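Local coordinates for CptN Toxin (Eubacterium rectale DSM 17629, PDB 4RMO), which is the toxin of a type III protein-RNA toxin-antitoxin system linked to bacteriophage resistance, probably an endoribonuclease held inactive by its pseudoknot RNA antitoxin, at residues H75-D80 / E116-E121. Sequence-based numbering, arbitrary orientation.
Sequences HIVKLD and EHAAKE. With CA (calcium ion), chain Q; nucleotides of chain F.
The His75 imidazole meets the Glu121 carboxylate obliquely, their planes 67° apart. Ring carbon CE1 of His75 is 3.7 Å from Glu121 OE1. His75 ND1 is hydrogen-bonded to Lys125 NZ, one turn beyond Glu121 on the helix. The pair joins strand 75-78, paired antiparallel with strand 84-87 of the antiparallel sheet, to the first turns of helix 116-134. CG of His75 lies anti to its backbone N (chi1 -175°), which carries the ring out toward the helix; the extended Glu121 side chain crosses it at about a right angle. Beside them, Val77 CG2 rests on Ala118 CB at 4.3 Å. This apolar contact is light.

Past this contact, both segments bind the RNA antitoxin, chain F. At the helix start, Glu116 reads the Watson-Crick edge of guanine G13. Glu116 N donates to O6 of G13, and G13 N1 donates to Glu116 OE2 at 2.9 Å in a nearly straight bond (169°). N2 of G13 adds a weak bond to the same oxygen. Beyond the strand, Asp80 binds a calcium ion through OD1, while its OD2 is hydrogen-bonded to Thr114. The calcium also takes OP2 of A14 at 2.2 Å and four waters, giving six ligands. One of these waters, water 3, donates to OP2 of G36 at 2.6 Å.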
ATOM      1  N   HIS A  75     -10.330  13.851  12.477  1.00 30.44           N
ATOM      2  CA  HIS A  75     -10.591  12.937  11.364  1.00 30.41           C
ATOM      3  C   HIS A  75     -12.004  12.376  11.539  1.00 29.64           C
ATOM      4  O   HIS A  75     -12.388  11.909  12.626  1.00 25.25           O
ATOM      5  CB  HIS A  75      -9.560  11.830  11.384  1.00 31.47           C
ATOM      6  CG  HIS A  75      -9.649  10.903  10.217  1.00 36.02           C
ATOM      7  ND1 HIS A  75      -9.211  11.244   8.954  1.00 42.55           N
ATOM      8  CD2 HIS A  75     -10.111   9.643  10.119  1.00 38.75           C
ATOM      9  CE1 HIS A  75      -9.438  10.245   8.122  1.00 41.90           C
ATOM     10  NE2 HIS A  75      -9.989   9.261   8.806  1.00 42.53           N
ATOM     11  N   ILE A  76     -12.775  12.452  10.476  1.00 28.28           N
ATOM     12  CA  ILE A  76     -14.173  12.056  10.480  1.00 31.73           C
ATOM     13  C   ILE A  76     -14.312  10.844   9.594  1.00 30.82           C
ATOM     14  O   ILE A  76     -13.874  10.841   8.442  1.00 30.30           O
ATOM     15  CB  ILE A  76     -15.066  13.189   9.968  1.00 34.43           C
ATOM     16  CG1 ILE A  76     -15.068  14.318  10.991  1.00 31.58           C
ATOM     17  CG2 ILE A  76     -16.487  12.705   9.770  1.00 37.00           C
ATOM     18  CD1 ILE A  76     -15.699  15.584  10.501  1.00 30.66           C
ATOM     19  N   VAL A  77     -14.866   9.789  10.143  1.00 29.20           N
ATOM     20  CA  VAL A  77     -15.085   8.593   9.386  1.00 29.57           C
ATOM     21  C   VAL A  77     -16.331   7.857   9.880  1.00 33.81           C
ATOM     22  O   VAL A  77     -16.742   7.970  11.043  1.00 31.79           O
ATOM     23  CB  VAL A  77     -13.837   7.689   9.451  1.00 33.67           C
ATOM     24  CG1 VAL A  77     -13.631   7.116  10.834  1.00 34.44           C
ATOM     25  CG2 VAL A  77     -13.917   6.561   8.431  1.00 38.68           C
ATOM     26  N   LYS A  78     -16.951   7.118   8.972  1.00 35.44           N
ATOM     27  CA  LYS A  78     -18.125   6.318   9.277  1.00 41.02           C
ATOM     28  C   LYS A  78     -17.639   5.082   9.998  1.00 34.92           C
ATOM     29  O   LYS A  78     -16.824   4.326   9.458  1.00 31.69           O
ATOM     30  CB  LYS A  78     -18.824   5.942   7.965  1.00 48.56           C
ATOM     31  CG  LYS A  78     -20.328   5.961   7.999  1.00 59.85           C
ATOM     32  CD  LYS A  78     -20.944   5.652   6.630  1.00 69.23           C
ATOM     33  CE  LYS A  78     -20.954   6.919   5.793  1.00 70.59           C
ATOM     34  NZ  LYS A  78     -21.631   6.843   4.473  1.00 75.77           N
ATOM     35  N   LEU A  79     -18.162   4.841  11.191  1.00 31.06           N
ATOM     36  CA  LEU A  79     -17.821   3.595  11.925  1.00 32.29           C
ATOM     37  C   LEU A  79     -18.700   2.438  11.464  1.00 29.48           C
ATOM     38  O   LEU A  79     -19.621   2.612  10.663  1.00 24.19           O
ATOM     39  CB  LEU A  79     -17.993   3.780  13.424  1.00 31.31           C
ATOM     40  CG  LEU A  79     -17.236   4.967  14.007  1.00 34.67           C
ATOM     41  CD1 LEU A  79     -17.391   4.967  15.511  1.00 32.45           C
ATOM     42  CD2 LEU A  79     -15.763   4.884  13.619  1.00 36.11           C
ATOM     43  N   ASP A  80     -18.441   1.264  12.008  1.00 29.05           N
ATOM     44  CA  ASP A  80     -19.175   0.063  11.648  1.00 32.63           C
ATOM     45  C   ASP A  80     -20.665   0.087  12.124  1.00 34.37           C
ATOM     46  O   ASP A  80     -21.430  -0.789  11.759  1.00 32.33           O
ATOM     47  CB  ASP A  80     -18.456  -1.189  12.173  1.00 31.78           C
ATOM     48  CG  ASP A  80     -17.044  -1.357  11.592  1.00 29.48           C
ATOM     49  OD1 ASP A  80     -16.772  -0.730  10.563  1.00 27.41           O
ATOM     50  OD2 ASP A  80     -16.233  -2.107  12.148  1.00 32.22           O
ATOM     51  N   GLU A 116      -8.949  -1.378   8.222  1.00 31.83           N
ATOM     52  CA  GLU A 116      -7.550  -1.116   8.470  1.00 36.12           C
ATOM     53  C   GLU A 116      -7.034   0.154   7.825  1.00 38.01           C
ATOM     54  O   GLU A 116      -6.183   0.824   8.401  1.00 44.23           O
ATOM     55  CB  GLU A 116      -6.660  -2.284   8.080  1.00 35.56           C
ATOM     56  CG  GLU A 116      -6.893  -3.530   8.914  1.00 42.03           C
ATOM     57  CD  GLU A 116      -6.140  -4.740   8.343  1.00 46.86           C
ATOM     58  OE1 GLU A 116      -4.902  -4.636   8.226  1.00 52.71           O
ATOM     59  OE2 GLU A 116      -6.760  -5.763   7.992  1.00 35.29           O
ATOM     60  N   HIS A 117      -7.523   0.527   6.659  1.00 31.92           N
ATOM     61  CA  HIS A 117      -6.954   1.701   6.037  1.00 33.09           C
ATOM     62  C   HIS A 117      -7.320   2.971   6.817  1.00 33.70           C
ATOM     63  O   HIS A 117      -6.595   3.963   6.767  1.00 32.88           O
ATOM     64  CB  HIS A 117      -7.372   1.846   4.557  1.00 32.80           C
ATOM     65  CG  HIS A 117      -8.754   2.392   4.373  1.00 36.70           C
ATOM     66  ND1 HIS A 117      -9.888   1.602   4.473  1.00 39.02           N
ATOM     67  CD2 HIS A 117      -9.186   3.643   4.099  1.00 38.74           C
ATOM     68  CE1 HIS A 117     -10.957   2.356   4.303  1.00 35.55           C
ATOM     69  NE2 HIS A 117     -10.559   3.594   4.058  1.00 39.34           N
ATOM     70  N   ALA A 118      -8.479   2.975   7.477  1.00 33.76           N
ATOM     71  CA  ALA A 118      -8.894   4.139   8.264  1.00 30.31           C
ATOM     72  C   ALA A 118      -8.062   4.154   9.554  1.00 33.32           C
ATOM     73  O   ALA A 118      -7.579   5.206   9.950  1.00 34.23           O
ATOM     74  CB  ALA A 118     -10.370   4.108   8.586  1.00 30.86           C
ATOM     75  N   ALA A 119      -7.874   3.000  10.175  1.00 28.38           N
ATOM     76  CA  ALA A 119      -7.079   2.935  11.365  1.00 28.90           C
ATOM     77  C   ALA A 119      -5.679   3.463  11.108  1.00 30.67           C
ATOM     78  O   ALA A 119      -5.093   4.158  11.955  1.00 27.38           O
ATOM     79  CB  ALA A 119      -6.997   1.504  11.876  1.00 26.68           C
ATOM     80  N   LYS A 120      -5.104   3.064   9.971  1.00 30.97           N
ATOM     81  CA  LYS A 120      -3.745   3.453   9.617  1.00 32.38           C
ATOM     82  C   LYS A 120      -3.637   4.950   9.424  1.00 31.38           C
ATOM     83  O   LYS A 120      -2.715   5.585   9.920  1.00 29.34           O
ATOM     84  CB  LYS A 120      -3.289   2.713   8.365  1.00 38.08           C
ATOM     85  CG  LYS A 120      -1.906   3.083   7.913  1.00 48.99           C
ATOM     86  CD  LYS A 120      -1.526   2.321   6.641  1.00 54.52           C
ATOM     87  CE  LYS A 120      -0.555   3.128   5.781  1.00 61.93           C
ATOM     88  NZ  LYS A 120       0.136   2.272   4.785  1.00 70.02           N
ATOM     89  N   GLU A 121      -4.614   5.539   8.773  1.00 30.85           N
ATOM     90  CA  GLU A 121      -4.579   6.971   8.592  1.00 31.76           C
ATOM     91  C   GLU A 121      -4.683   7.708   9.948  1.00 31.22           C
ATOM     92  O   GLU A 121      -4.084   8.763  10.143  1.00 31.29           O
ATOM     93  CB  GLU A 121      -5.698   7.398   7.651  1.00 37.17           C
ATOM     94  CG  GLU A 121      -5.377   8.667   6.891  1.00 49.66           C
ATOM     95  CD  GLU A 121      -6.520   9.176   6.018  1.00 58.53           C
ATOM     96  OE1 GLU A 121      -7.451   8.375   5.682  1.00 68.21           O
ATOM     97  OE2 GLU A 121      -6.491  10.392   5.706  1.00 64.22           O
TER
HETATM   98 CA    CA Q 201     -17.465  -1.483   8.311  1.00 33.65          CA
ATOM     99  P     G F  13     -17.980  -7.116   3.243  1.00 32.48           P
ATOM    100  OP1   G F  13     -18.669  -8.366   2.833  1.00 39.23           O
ATOM    101  OP2   G F  13     -18.625  -5.815   3.003  1.00 25.12           O
ATOM    102  O5'   G F  13     -17.641  -7.350   4.776  1.00 35.18           O
ATOM    103  C5'   G F  13     -17.412  -6.229   5.647  1.00 36.20           C
ATOM    104  C4'   G F  13     -16.769  -6.721   6.905  1.00 34.95           C
ATOM    105  O4'   G F  13     -15.395  -7.031   6.611  1.00 35.21           O
ATOM    106  C3'   G F  13     -16.727  -5.730   8.066  1.00 35.44           C
ATOM    107  O3'   G F  13     -17.932  -5.853   8.835  1.00 32.82           O
ATOM    108  C2'   G F  13     -15.511  -6.202   8.842  1.00 32.60           C
ATOM    109  O2'   G F  13     -15.857  -7.308   9.651  1.00 37.60           O
ATOM    110  C1'   G F  13     -14.582  -6.674   7.723  1.00 35.91           C
ATOM    111  N9    G F  13     -13.591  -5.699   7.275  1.00 29.98           N
ATOM    112  C8    G F  13     -13.797  -4.537   6.568  1.00 31.55           C
ATOM    113  N7    G F  13     -12.689  -3.902   6.294  1.00 35.03           N
ATOM    114  C5    G F  13     -11.693  -4.709   6.835  1.00 29.93           C
ATOM    115  C6    G F  13     -10.287  -4.541   6.862  1.00 30.65           C
ATOM    116  O6    G F  13      -9.606  -3.604   6.395  1.00 32.48           O
ATOM    117  N1    G F  13      -9.660  -5.598   7.515  1.00 27.56           N
ATOM    118  C2    G F  13     -10.303  -6.682   8.062  1.00 28.50           C
ATOM    119  N2    G F  13      -9.532  -7.581   8.682  1.00 27.90           N
ATOM    120  N3    G F  13     -11.611  -6.834   8.069  1.00 30.50           N
ATOM    121  C4    G F  13     -12.238  -5.836   7.413  1.00 30.00           C
ATOM    122  P     A F  14     -18.639  -4.561   9.473  1.00 35.74           P
ATOM    123  OP1   A F  14     -19.990  -4.440   8.930  1.00 33.46           O
ATOM    124  OP2   A F  14     -17.722  -3.358   9.362  1.00 28.66           O
ATOM    125  O5'   A F  14     -18.739  -4.976  11.004  1.00 28.35           O
ATOM    126  C5'   A F  14     -17.546  -5.192  11.770  1.00 33.36           C
ATOM    127  C4'   A F  14     -17.900  -5.724  13.135  1.00 32.71           C
ATOM    128  O4'   A F  14     -18.811  -4.795  13.785  1.00 32.89           O
ATOM    129  C3'   A F  14     -18.667  -7.030  13.100  1.00 32.08           C
ATOM    130  O3'   A F  14     -17.827  -8.161  13.011  1.00 32.63           O
ATOM    131  C2'   A F  14     -19.422  -6.986  14.422  1.00 34.03           C
ATOM    132  O2'   A F  14     -18.612  -7.377  15.506  1.00 31.40           O
ATOM    133  C1'   A F  14     -19.788  -5.511  14.511  1.00 30.28           C
ATOM    134  N9    A F  14     -21.125  -5.167  13.995  1.00 32.81           N
ATOM    135  C8    A F  14     -21.497  -4.202  13.087  1.00 30.24           C
ATOM    136  N7    A F  14     -22.796  -4.105  12.925  1.00 28.89           N
ATOM    137  C5    A F  14     -23.313  -5.046  13.812  1.00 33.03           C
ATOM    138  C6    A F  14     -24.636  -5.418  14.144  1.00 33.28           C
ATOM    139  N6    A F  14     -25.715  -4.890  13.574  1.00 33.50           N
ATOM    140  N1    A F  14     -24.807  -6.359  15.098  1.00 33.25           N
ATOM    141  C2    A F  14     -23.719  -6.909  15.652  1.00 36.83           C
ATOM    142  N3    A F  14     -22.427  -6.629  15.441  1.00 35.40           N
ATOM    143  C4    A F  14     -22.295  -5.675  14.502  1.00 30.42           C
ATOM    144  P     G F  36     -14.660   0.589   3.747  1.00 38.55           P
ATOM    145  OP1   G F  36     -13.582   1.419   4.360  1.00 39.12           O
ATOM    146  OP2   G F  36     -15.528  -0.197   4.666  1.00 38.82           O
ATOM    147  O5'   G F  36     -15.542   1.539   2.838  1.00 33.33           O
ATOM    148  C5'   G F  36     -14.925   2.557   2.065  1.00 39.24           C
ATOM    149  C4'   G F  36     -15.612   2.668   0.727  1.00 40.99           C
ATOM    150  O4'   G F  36     -15.263   1.520  -0.103  1.00 39.67           O
ATOM    151  C3'   G F  36     -17.125   2.648   0.743  1.00 40.23           C
ATOM    152  O3'   G F  36     -17.625   3.935   1.077  1.00 42.66           O
ATOM    153  C2'   G F  36     -17.428   2.263  -0.695  1.00 38.78           C
ATOM    154  O2'   G F  36     -17.256   3.362  -1.556  1.00 39.00           O
ATOM    155  C1'   G F  36     -16.355   1.211  -0.956  1.00 36.20           C
ATOM    156  N9    G F  36     -16.767  -0.165  -0.681  1.00 33.78           N
ATOM    157  C8    G F  36     -16.370  -0.953   0.374  1.00 29.36           C
ATOM    158  N7    G F  36     -16.891  -2.151   0.343  1.00 28.82           N
ATOM    159  C5    G F  36     -17.637  -2.171  -0.827  1.00 37.14           C
ATOM    160  C6    G F  36     -18.406  -3.209  -1.407  1.00 36.83           C
ATOM    161  O6    G F  36     -18.564  -4.377  -1.006  1.00 35.01           O
ATOM    162  N1    G F  36     -19.007  -2.796  -2.593  1.00 40.00           N
ATOM    163  C2    G F  36     -18.907  -1.540  -3.134  1.00 38.24           C
ATOM    164  N2    G F  36     -19.557  -1.346  -4.281  1.00 39.89           N
ATOM    165  N3    G F  36     -18.167  -0.571  -2.623  1.00 43.04           N
ATOM    166  C4    G F  36     -17.569  -0.951  -1.473  1.00 39.82           C
TER
HETATM  167  O   HOH W   1     -19.926  -1.330   8.352  1.00 38.28           O
HETATM  168  O   HOH W   2     -18.010  -2.833   6.432  1.00 30.75           O
HETATM  169  O   HOH W   3     -16.498   0.391   6.987  1.00 27.49           O
HETATM  170  O   HOH W   4     -15.095  -2.037   8.114  1.00 30.91           O